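Local coordinates for Wnt inhibitor of Dorsal protein (Drosophila melanogaster, PDB 4KRR) that probably acts as a secreted Wnt-family ligand for frizzled receptors, starting a signalling cascade that reaches the nucleus, at residues 164-167 with 168-171; 188-191 with 192-195; 115-118 with 119-123; 21-24 with 25-29. All coordinates share one frame; numbering follows the deposited sequence.

Contact 1 (164-167 with 168-171)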
loop_
_atom_site.group_PDB
_atom_site.type_symbol
_atom_site.label_atom_id
_atom_site.label_comp_id
_atom_site.label_asym_id
_atom_site.label_seq_id
_atom_site.Cartn_x
_atom_site.Cartn_y
_atom_site.Cartn_z
ATOM N N ASP A 164 5.994 -5.168 -6.466
ATOM C CA ASP A 164 5.881 -3.971 -7.294
ATOM C C ASP A 164 6.488 -2.766 -6.585
ATOM O O ASP A 164 7.198 -1.968 -7.194
ATOM C CB ASP A 164 4.418 -3.685 -7.646
ATOM C CG ASP A 164 3.822 -4.731 -8.570
ATOM O OD1 ASP A 164 4.585 -5.349 -9.342
ATOM O OD2 ASP A 164 2.590 -4.933 -8.526
ATOM N N LEU A 165 6.206 -2.642 -5.292
ATOM C CA LEU A 165 6.731 -1.526 -4.511
ATOM C C LEU A 165 8.244 -1.631 -4.343
ATOM O O LEU A 165 8.945 -0.618 -4.330
ATOM C CB LEU A 165 6.038 -1.440 -3.152
ATOM C CG LEU A 165 4.601 -0.913 -3.171
ATOM C CD1 LEU A 165 3.974 -1.021 -1.793
ATOM C CD2 LEU A 165 4.567 0.528 -3.662
ATOM N N LEU A 166 8.743 -2.859 -4.219
ATOM C CA LEU A 166 10.182 -3.096 -4.158
ATOM C C LEU A 166 10.842 -2.629 -5.452
ATOM O O LEU A 166 11.912 -2.021 -5.432
ATOM C CB LEU A 166 10.487 -4.578 -3.916
ATOM C CG LEU A 166 11.975 -4.917 -3.775
ATOM C CD1 LEU A 166 12.587 -4.120 -2.630
ATOM C CD2 LEU A 166 12.198 -6.412 -3.572
ATOM N N GLN A 167 10.188 -2.912 -6.574
ATOM C CA GLN A 167 10.672 -2.479 -7.879
ATOM C C GLN A 167 10.673 -0.954 -7.972
ATOM O O GLN A 167 11.649 -0.348 -8.414
ATOM C CB GLN A 167 9.814 -3.078 -8.996
ATOM C CG GLN A 167 10.326 -2.793 -10.400
ATOM C CD GLN A 167 11.668 -3.443 -10.676
ATOM O OE1 GLN A 167 11.858 -4.635 -10.430
ATOM N NE2 GLN A 167 12.612 -2.659 -11.185
ATOM N N MET A 168 9.573 -0.339 -7.546
ATOM C CA MET A 168 9.464 1.116 -7.545
ATOM C C MET A 168 10.473 1.747 -6.592
ATOM O O MET A 168 10.990 2.837 -6.850
ATOM C CB MET A 168 8.043 1.549 -7.193
ATOM C CG MET A 168 7.129 1.678 -8.398
ATOM S SD MET A 168 5.428 2.042 -7.931
ATOM C CE MET A 168 4.921 0.436 -7.337
ATOM N N TYR A 169 10.743 1.057 -5.488
ATOM C CA TYR A 169 11.805 1.458 -4.574
ATOM C C TYR A 169 13.157 1.448 -5.287
ATOM O O TYR A 169 13.969 2.354 -5.099
ATOM C CB TYR A 169 11.818 0.538 -3.346
ATOM C CG TYR A 169 13.104 0.529 -2.543
ATOM C CD1 TYR A 169 13.337 1.470 -1.543
ATOM C CD2 TYR A 169 14.070 -0.445 -2.762
ATOM C CE1 TYR A 169 14.511 1.447 -0.797
ATOM C CE2 TYR A 169 15.242 -0.474 -2.029
ATOM C CZ TYR A 169 15.460 0.473 -1.049
ATOM O OH TYR A 169 16.632 0.431 -0.324
ATOM N N ASP A 170 13.387 0.431 -6.114
ATOM C CA ASP A 170 14.640 0.314 -6.860
ATOM C C ASP A 170 14.782 1.417 -7.902
ATOM O O ASP A 170 15.885 1.897 -8.160
ATOM C CB ASP A 170 14.737 -1.044 -7.564
ATOM C CG ASP A 170 14.856 -2.208 -6.596
ATOM O OD1 ASP A 170 15.266 -1.994 -5.436
ATOM O OD2 ASP A 170 14.546 -3.346 -7.006
ATOM N N ASP A 171 13.662 1.807 -8.504
ATOM C CA ASP A 171 13.674 2.765 -9.605
ATOM C C ASP A 171 13.272 4.168 -9.165
ATOM O O ASP A 171 12.913 5.006 -9.994
ATOM C CB ASP A 171 12.746 2.291 -10.725
ATOM C CG ASP A 171 13.181 0.967 -11.324
ATOM O OD1 ASP A 171 14.404 0.721 -11.404
ATOM O OD2 ASP A 171 12.300 0.175 -11.716
#

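Contact 2 (188-191 with 192-195)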
loop_
_atom_site.group_PDB
_atom_site.type_symbol
_atom_site.label_atom_id
_atom_site.label_comp_id
_atom_site.label_asym_id
_atom_site.label_seq_id
_atom_site.Cartn_x
_atom_site.Cartn_y
_atom_site.Cartn_z
ATOM N N ASN A 188 3.882 16.189 -13.950
ATOM C CA ASN A 188 5.298 16.502 -14.116
ATOM C C ASN A 188 6.147 15.256 -13.897
ATOM O O ASN A 188 6.852 14.807 -14.799
ATOM C CB ASN A 188 5.726 17.621 -13.167
ATOM C CG ASN A 188 7.212 17.915 -13.242
ATOM O OD1 ASN A 188 7.907 17.920 -12.227
ATOM N ND2 ASN A 188 7.708 18.154 -14.451
ATOM N N ILE A 189 6.071 14.698 -12.694
ATOM C CA ILE A 189 6.724 13.429 -12.395
ATOM C C ILE A 189 5.717 12.300 -12.583
ATOM O O ILE A 189 4.598 12.382 -12.077
ATOM C CB ILE A 189 7.281 13.405 -10.957
ATOM C CG1 ILE A 189 8.365 14.471 -10.793
ATOM C CG2 ILE A 189 7.836 12.025 -10.609
ATOM C CD1 ILE A 189 9.034 14.461 -9.438
ATOM N N PRO A 190 6.105 11.255 -13.333
ATOM C CA PRO A 190 5.227 10.109 -13.601
ATOM C C PRO A 190 4.657 9.493 -12.325
ATOM O O PRO A 190 5.344 9.424 -11.305
ATOM C CB PRO A 190 6.150 9.111 -14.317
ATOM C CG PRO A 190 7.548 9.616 -14.085
ATOM C CD PRO A 190 7.417 11.098 -13.981
ATOM N N LEU A 191 3.406 9.053 -12.396
ATOM C CA LEU A 191 2.698 8.543 -11.228
ATOM C C LEU A 191 3.112 7.117 -10.865
ATOM O O LEU A 191 2.644 6.562 -9.871
ATOM C CB LEU A 191 1.186 8.614 -11.455
ATOM C CG LEU A 191 0.322 8.918 -10.230
ATOM C CD1 LEU A 191 0.702 10.267 -9.634
ATOM C CD2 LEU A 191 -1.154 8.887 -10.595
ATOM N N ASP A 192 3.984 6.523 -11.672
ATOM C CA ASP A 192 4.483 5.181 -11.387
ATOM C C ASP A 192 5.917 5.235 -10.869
ATOM O O ASP A 192 6.605 4.215 -10.807
ATOM C CB ASP A 192 4.389 4.286 -12.626
ATOM C CG ASP A 192 5.253 4.776 -13.770
ATOM O OD1 ASP A 192 5.587 5.977 -13.793
ATOM O OD2 ASP A 192 5.594 3.959 -14.650
ATOM N N SER A 193 6.359 6.434 -10.499
ATOM C CA SER A 193 7.693 6.621 -9.936
ATOM C C SER A 193 7.624 7.208 -8.531
ATOM O O SER A 193 7.040 8.271 -8.320
ATOM C CB SER A 193 8.539 7.528 -10.833
ATOM O OG SER A 193 8.766 6.936 -12.100
ATOM N N LEU A 194 8.219 6.509 -7.572
ATOM C CA LEU A 194 8.374 7.041 -6.226
ATOM C C LEU A 194 9.514 8.048 -6.225
ATOM O O LEU A 194 10.442 7.946 -7.030
ATOM C CB LEU A 194 8.676 5.918 -5.234
ATOM C CG LEU A 194 7.582 4.878 -4.987
ATOM C CD1 LEU A 194 8.144 3.692 -4.211
ATOM C CD2 LEU A 194 6.415 5.503 -4.239
ATOM N N VAL A 195 9.448 9.023 -5.326
ATOM C CA VAL A 195 10.507 10.017 -5.222
ATOM C C VAL A 195 11.046 10.109 -3.801
ATOM O O VAL A 195 10.320 9.881 -2.835
ATOM C CB VAL A 195 10.035 11.417 -5.687
ATOM C CG1 VAL A 195 9.659 11.392 -7.162
ATOM C CG2 VAL A 195 8.868 11.907 -4.837
#

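Contact 3 (115-118 with 119-123)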
loop_
_atom_site.group_PDB
_atom_site.type_symbol
_atom_site.label_atom_id
_atom_site.label_comp_id
_atom_site.label_asym_id
_atom_site.label_seq_id
_atom_site.Cartn_x
_atom_site.Cartn_y
_atom_site.Cartn_z
ATOM N N ILE A 115 6.171 13.280 -0.059
ATOM C CA ILE A 115 5.162 12.477 0.623
ATOM C C ILE A 115 3.846 12.442 -0.148
ATOM O O ILE A 115 3.294 11.370 -0.397
ATOM C CB ILE A 115 4.897 13.004 2.045
ATOM C CG1 ILE A 115 6.177 12.946 2.880
ATOM C CG2 ILE A 115 3.793 12.203 2.713
ATOM C CD1 ILE A 115 6.730 11.550 3.051
ATOM N N GLY A 116 3.354 13.616 -0.528
ATOM C CA GLY A 116 2.106 13.722 -1.260
ATOM C C GLY A 116 2.142 12.980 -2.582
ATOM O O GLY A 116 1.195 12.279 -2.939
ATOM N N HIS A 117 3.245 13.128 -3.309
ATOM C CA HIS A 117 3.394 12.478 -4.602
ATOM C C HIS A 117 3.405 10.964 -4.457
ATOM O O HIS A 117 2.777 10.253 -5.240
ATOM C CB HIS A 117 4.677 12.933 -5.294
ATOM C CG HIS A 117 4.991 12.165 -6.539
ATOM N ND1 HIS A 117 4.341 12.384 -7.733
ATOM C CD2 HIS A 117 5.879 11.168 -6.771
ATOM C CE1 HIS A 117 4.818 11.560 -8.651
ATOM N NE2 HIS A 117 5.753 10.813 -8.093
ATOM N N ASN A 118 4.124 10.479 -3.450
ATOM C CA ASN A 118 4.273 9.043 -3.247
ATOM C C ASN A 118 2.968 8.369 -2.846
ATOM O O ASN A 118 2.721 7.222 -3.206
ATOM C CB ASN A 118 5.370 8.749 -2.221
ATOM C CG ASN A 118 6.757 9.072 -2.746
ATOM O OD1 ASN A 118 6.979 9.113 -3.958
ATOM N ND2 ASN A 118 7.699 9.301 -1.837
ATOM N N ARG A 119 2.128 9.081 -2.103
ATOM C CA ARG A 119 0.826 8.538 -1.745
ATOM C C ARG A 119 -0.044 8.379 -2.988
ATOM O O ARG A 119 -0.800 7.414 -3.109
ATOM C CB ARG A 119 0.139 9.408 -0.693
ATOM C CG ARG A 119 0.890 9.459 0.623
ATOM C CD ARG A 119 0.118 10.222 1.677
ATOM N NE ARG A 119 0.915 10.435 2.881
ATOM C CZ ARG A 119 0.472 11.064 3.963
ATOM N NH1 ARG A 119 -0.764 11.538 3.991
ATOM N NH2 ARG A 119 1.262 11.220 5.017
ATOM N N ARG A 120 0.078 9.324 -3.919
ATOM C CA ARG A 120 -0.592 9.210 -5.210
ATOM C C ARG A 120 -0.049 8.026 -6.010
ATOM O O ARG A 120 -0.802 7.336 -6.695
ATOM C CB ARG A 120 -0.449 10.503 -6.018
ATOM C CG ARG A 120 -1.316 11.647 -5.515
ATOM C CD ARG A 120 -1.017 12.946 -6.252
ATOM N NE ARG A 120 -1.117 12.795 -7.701
ATOM C CZ ARG A 120 -2.246 12.921 -8.392
ATOM N NH1 ARG A 120 -3.382 13.197 -7.767
ATOM N NH2 ARG A 120 -2.240 12.769 -9.709
ATOM N N VAL A 121 1.259 7.799 -5.919
ATOM C CA VAL A 121 1.892 6.683 -6.618
ATOM C C VAL A 121 1.358 5.351 -6.099
ATOM O O VAL A 121 0.980 4.478 -6.875
ATOM C CB VAL A 121 3.427 6.711 -6.464
ATOM C CG1 VAL A 121 4.052 5.444 -7.049
ATOM C CG2 VAL A 121 4.006 7.952 -7.126
ATOM N N VAL A 122 1.334 5.210 -4.777
ATOM C CA VAL A 122 0.794 4.018 -4.137
ATOM C C VAL A 122 -0.689 3.848 -4.461
ATOM O O VAL A 122 -1.163 2.733 -4.688
ATOM C CB VAL A 122 0.998 4.075 -2.611
ATOM C CG1 VAL A 122 0.296 2.910 -1.925
ATOM C CG2 VAL A 122 2.484 4.082 -2.283
ATOM N N GLY A 123 -1.416 4.960 -4.490
ATOM C CA GLY A 123 -2.828 4.940 -4.817
ATOM C C GLY A 123 -3.096 4.383 -6.203
ATOM O O GLY A 123 -3.954 3.520 -6.379
#

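Contact 4 (21-24 with 25-29)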
loop_
_atom_site.group_PDB
_atom_site.type_symbol
_atom_site.label_atom_id
_atom_site.label_comp_id
_atom_site.label_asym_id
_atom_site.label_seq_id
_atom_site.Cartn_x
_atom_site.Cartn_y
_atom_site.Cartn_z
ATOM N N ASP A 21 6.050 -7.798 7.614
ATOM C CA ASP A 21 6.426 -9.115 7.109
ATOM C C ASP A 21 6.927 -9.037 5.672
ATOM O O ASP A 21 7.901 -9.698 5.311
ATOM C CB ASP A 21 5.259 -10.096 7.208
ATOM C CG ASP A 21 4.906 -10.432 8.641
ATOM O OD1 ASP A 21 5.752 -10.203 9.532
ATOM O OD2 ASP A 21 3.785 -10.928 8.878
ATOM N N SER A 22 6.262 -8.220 4.861
ATOM C CA SER A 22 6.655 -8.045 3.469
ATOM C C SER A 22 7.980 -7.298 3.375
ATOM O O SER A 22 8.824 -7.607 2.532
ATOM C CB SER A 22 5.566 -7.302 2.693
ATOM O OG SER A 22 4.376 -8.072 2.624
ATOM N N CYS A 23 8.152 -6.318 4.255
ATOM C CA CYS A 23 9.362 -5.510 4.303
ATOM C C CYS A 23 10.577 -6.351 4.699
ATOM O O CYS A 23 11.628 -6.275 4.062
ATOM C CB CYS A 23 9.172 -4.352 5.287
ATOM S SG CYS A 23 10.584 -3.244 5.455
ATOM N N GLN A 24 10.426 -7.157 5.745
ATOM C CA GLN A 24 11.522 -7.992 6.229
ATOM C C GLN A 24 11.861 -9.107 5.241
ATOM O O GLN A 24 12.999 -9.567 5.176
ATOM C CB GLN A 24 11.194 -8.578 7.606
ATOM C CG GLN A 24 11.125 -7.533 8.708
ATOM C CD GLN A 24 10.987 -8.132 10.093
ATOM O OE1 GLN A 24 10.364 -9.177 10.272
ATOM N NE2 GLN A 24 11.576 -7.470 11.083
ATOM N N GLN A 25 10.866 -9.540 4.475
ATOM C CA GLN A 25 11.069 -10.586 3.480
ATOM C C GLN A 25 11.771 -10.034 2.238
ATOM O O GLN A 25 12.660 -10.675 1.678
ATOM C CB GLN A 25 9.730 -11.221 3.103
ATOM C CG GLN A 25 9.800 -12.208 1.950
ATOM C CD GLN A 25 8.462 -12.859 1.673
ATOM O OE1 GLN A 25 7.665 -13.066 2.584
ATOM N NE2 GLN A 25 8.202 -13.176 0.412
ATOM N N SER A 26 11.386 -8.830 1.824
ATOM C CA SER A 26 11.968 -8.218 0.634
ATOM C C SER A 26 13.386 -7.699 0.866
ATOM O O SER A 26 14.159 -7.539 -0.081
ATOM C CB SER A 26 11.074 -7.088 0.117
ATOM O OG SER A 26 9.820 -7.588 -0.316
ATOM N N PHE A 27 13.724 -7.441 2.125
ATOM C CA PHE A 27 15.017 -6.848 2.452
ATOM C C PHE A 27 15.916 -7.764 3.271
ATOM O O PHE A 27 16.977 -7.342 3.726
ATOM C CB PHE A 27 14.827 -5.515 3.182
ATOM C CG PHE A 27 14.424 -4.386 2.282
ATOM C CD1 PHE A 27 13.094 -4.183 1.954
ATOM C CD2 PHE A 27 15.376 -3.529 1.757
ATOM C CE1 PHE A 27 12.722 -3.147 1.120
ATOM C CE2 PHE A 27 15.010 -2.489 0.924
ATOM C CZ PHE A 27 13.682 -2.298 0.604
ATOM N N GLN A 28 15.501 -9.015 3.439
ATOM C CA GLN A 28 16.224 -9.963 4.287
ATOM C C GLN A 28 17.691 -10.140 3.895
ATOM O O GLN A 28 18.515 -10.537 4.720
ATOM C CB GLN A 28 15.521 -11.323 4.286
ATOM C CG GLN A 28 15.387 -11.944 2.907
ATOM C CD GLN A 28 14.753 -13.319 2.946
ATOM O OE1 GLN A 28 15.075 -14.142 3.803
ATOM N NE2 GLN A 28 13.838 -13.575 2.016
ATOM N N TRP A 29 18.013 -9.836 2.642
ATOM C CA TRP A 29 19.369 -10.014 2.134
ATOM C C TRP A 29 20.160 -8.710 2.074
ATOM O O TRP A 29 21.375 -8.723 1.876
ATOM C CB TRP A 29 19.330 -10.653 0.746
ATOM C CG TRP A 29 18.707 -12.013 0.722
ATOM C CD1 TRP A 29 17.545 -12.376 0.101
ATOM C CD2 TRP A 29 19.210 -13.196 1.352
ATOM N NE1 TRP A 29 17.299 -13.713 0.303
ATOM C CE2 TRP A 29 18.307 -14.238 1.067
ATOM C CE3 TRP A 29 20.340 -13.474 2.128
ATOM C CZ2 TRP A 29 18.497 -15.538 1.532
ATOM C CZ3 TRP A 29 20.527 -14.762 2.587
ATOM C CH2 TRP A 29 19.611 -15.779 2.288
#

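Contact 1 (164-167 with 168-171)
Gln167 and Asp171 join side chains one turn apart at the C-terminal end of helix 158-170, in the helical N-terminal domain of the Wnt fold. The amide NE2 of Gln167 gives a nearly straight hydrogen bond (172°) to Asp171 OD2 at 2.9 Å. The acceptor lies in the plane of the Gln167 amide, but the donor reaches the carboxylate from above its plane, the two flat groups being turned 43° apart. With CG anti to the backbone N (chi1 -174°) and a bend at chi2, the Gln167 chain folds along the helix to bring NE2 there. The same two residues are also linked through the backbone, Asp171 N to Gln167 O, although Asp171 has already left helical geometry. Before it, the carbonyls of Asp164, Leu165 and Leu166 accept from Met168 N, Tyr169 N and Asp170 N, the shortest bond being Tyr169 N to Leu165 O at 2.7 Å. Two further polar ends find partners farther along the chain: the Asp164 carboxylate forms a salt bridge with Lys156, and Tyr169 OH bonds to Glu54 on helix 53-75. On the buried side, Met168 bends at chi3 so that its methyl turns back toward the preceding turn. There Met168 CE touches Leu165 CD2 at 3.7 Å and passes 3.3 Å from Asp164 O.

Contact 2 (188-191 with 192-195)
Ile189 holds CG1 beside its backbone N (chi1 -63°) and Val195 sets its own CG1 likewise (chi1 -63°), which brings Ile189 CD1 within 3.9 Å of Val195 CG1. The same Val195 methyl also lies 4.0 Å from Ile189 CG2, so it is met by both branches of the isoleucine as the side chains cross obliquely. Between them the chain reverses in a type I beta turn from Pro190 to Ser193. Its closing hydrogen bond, Ser193 N to Pro190 O, is 3.3 Å long, and the donor stands above the carbonyl plane. The proline ring rests against the far limb of the turn: Pro190 CB lies 3.2 Å from Asp192 OD1, and Pro190 CG is 3.6 Å from Ser193 OG. The turn lies at the surface, whereas Val195 is buried at its base. This loop runs from strand 173-174 to strand 195-196, and Leu194 pairs through its backbone with Ile173. Helix 113-127 lies alongside, with Ile189 and Val195 packing on His117, Leu191 on Arg120 and Leu194 on Val121.

Contact 3 (115-118 with 119-123)
Val122 N donates to Asn118 O at 2.9 Å with a nearly straight N-H (169°), and Val121 N reaches His117 O at 3.0 Å, in the carbonyl plane. Arg119 N bonds to Ile115 O in the same i to i+4 pattern, whereas the bond from Arg120 N to Gly116 O is long and weak. The polar ends of the two buried polar side chains, His117 and Asn118, turn outward from the helix to the loop and start of strand 195-196: His117 NE2 bonds to Ser193 O, and Asn118 OD1 accepts from Val195 N. Over one face of the His117 imidazole lies Val121 CG2, 3.9 Å from the ring centroid in a CH-pi contact. CG of His117 is anti to its N (chi1 172°), a setting that swings the ring along the helix toward the next turn, and the nearest ring atom to that methyl is His117 NE2 at 3.5 Å. On another side of the helix, the extended chain of Arg119 runs back past Ile115, whose CG2 meets the guanidinium obliquely, 3.4 Å from Arg119 NE. The Arg119 chain also touches Met63 of helix 53-75, and its NH2 has a long, weak ion pair with Glu48. With an alanine in place of Arg119, Ile115 CG2 would probably lose the guanidinium it packs on, and a gap is likely to open beside Met63. Buried Asn118, Val121 and Val122 and the more exposed Arg119 and Arg120 mark an amphipathic helix, packed between helix 53-75 and the 188-195 loop in the helical N-terminal domain of a Wnt.

Contact 4 (21-24 with 25-29)
Cys23 O accepts a weak backbone bond from Phe27 N (3.1 Å, 130°) as helix 8-26 ends and Phe27 leaves helical geometry, after sounder bonds from Gln25 N to Asp21 O and from Ser26 N to Ser22 O. This helix end in the Wnt N-terminal domain carries a disulfide, Cys23 to Cys34, which joins it to the loop just before helix 36-44. The bridged sulfur also makes a Cys sulfur-aromatic contact: Cys23 SG lies 5.3 Å from the centroid of the Phe27 ring, in an oblique approach 47° off the ring normal, and 4.4 Å from its CD1. The sulfur is directed there by a chi1 of -180°, which sets SG opposite the backbone N. The Phe27 ring belongs to an aromatic cluster, meeting Tyr57 and Trp32 edge-to-face. On the more exposed side of the turn, Gln28 NE2 folds back to make a weak bond to Gln25 O. The buried ring also approaches the backbone of the last turn with its edge: Cys23 O lies near the ring plane, 3.3 Å from Phe27 CD1.

Overall arrangement
From the N terminus, contact 4 ends helix 8-26, contact 3 occupies helix 113-127, contact 1 ends helix 158-170 and contact 2 turns the loop before strand 195-196. Each lies within one continuous stretch, so they follow in series and none nests or crosses; contact 2 alone closes a beta turn, the others spanning turns of helix. In space contact 1 is the hub, placing helix 158-170 between the end of helix 8-26 and helix 113-127 with its loop. Leu166 and Tyr169 meet Phe27 of contact 4, Met168 SD rests on Val121 CG1 of contact 3, and Met168 also packs on Asp192 and Leu194 of contact 2. Polar bonds join contacts 2 and 3.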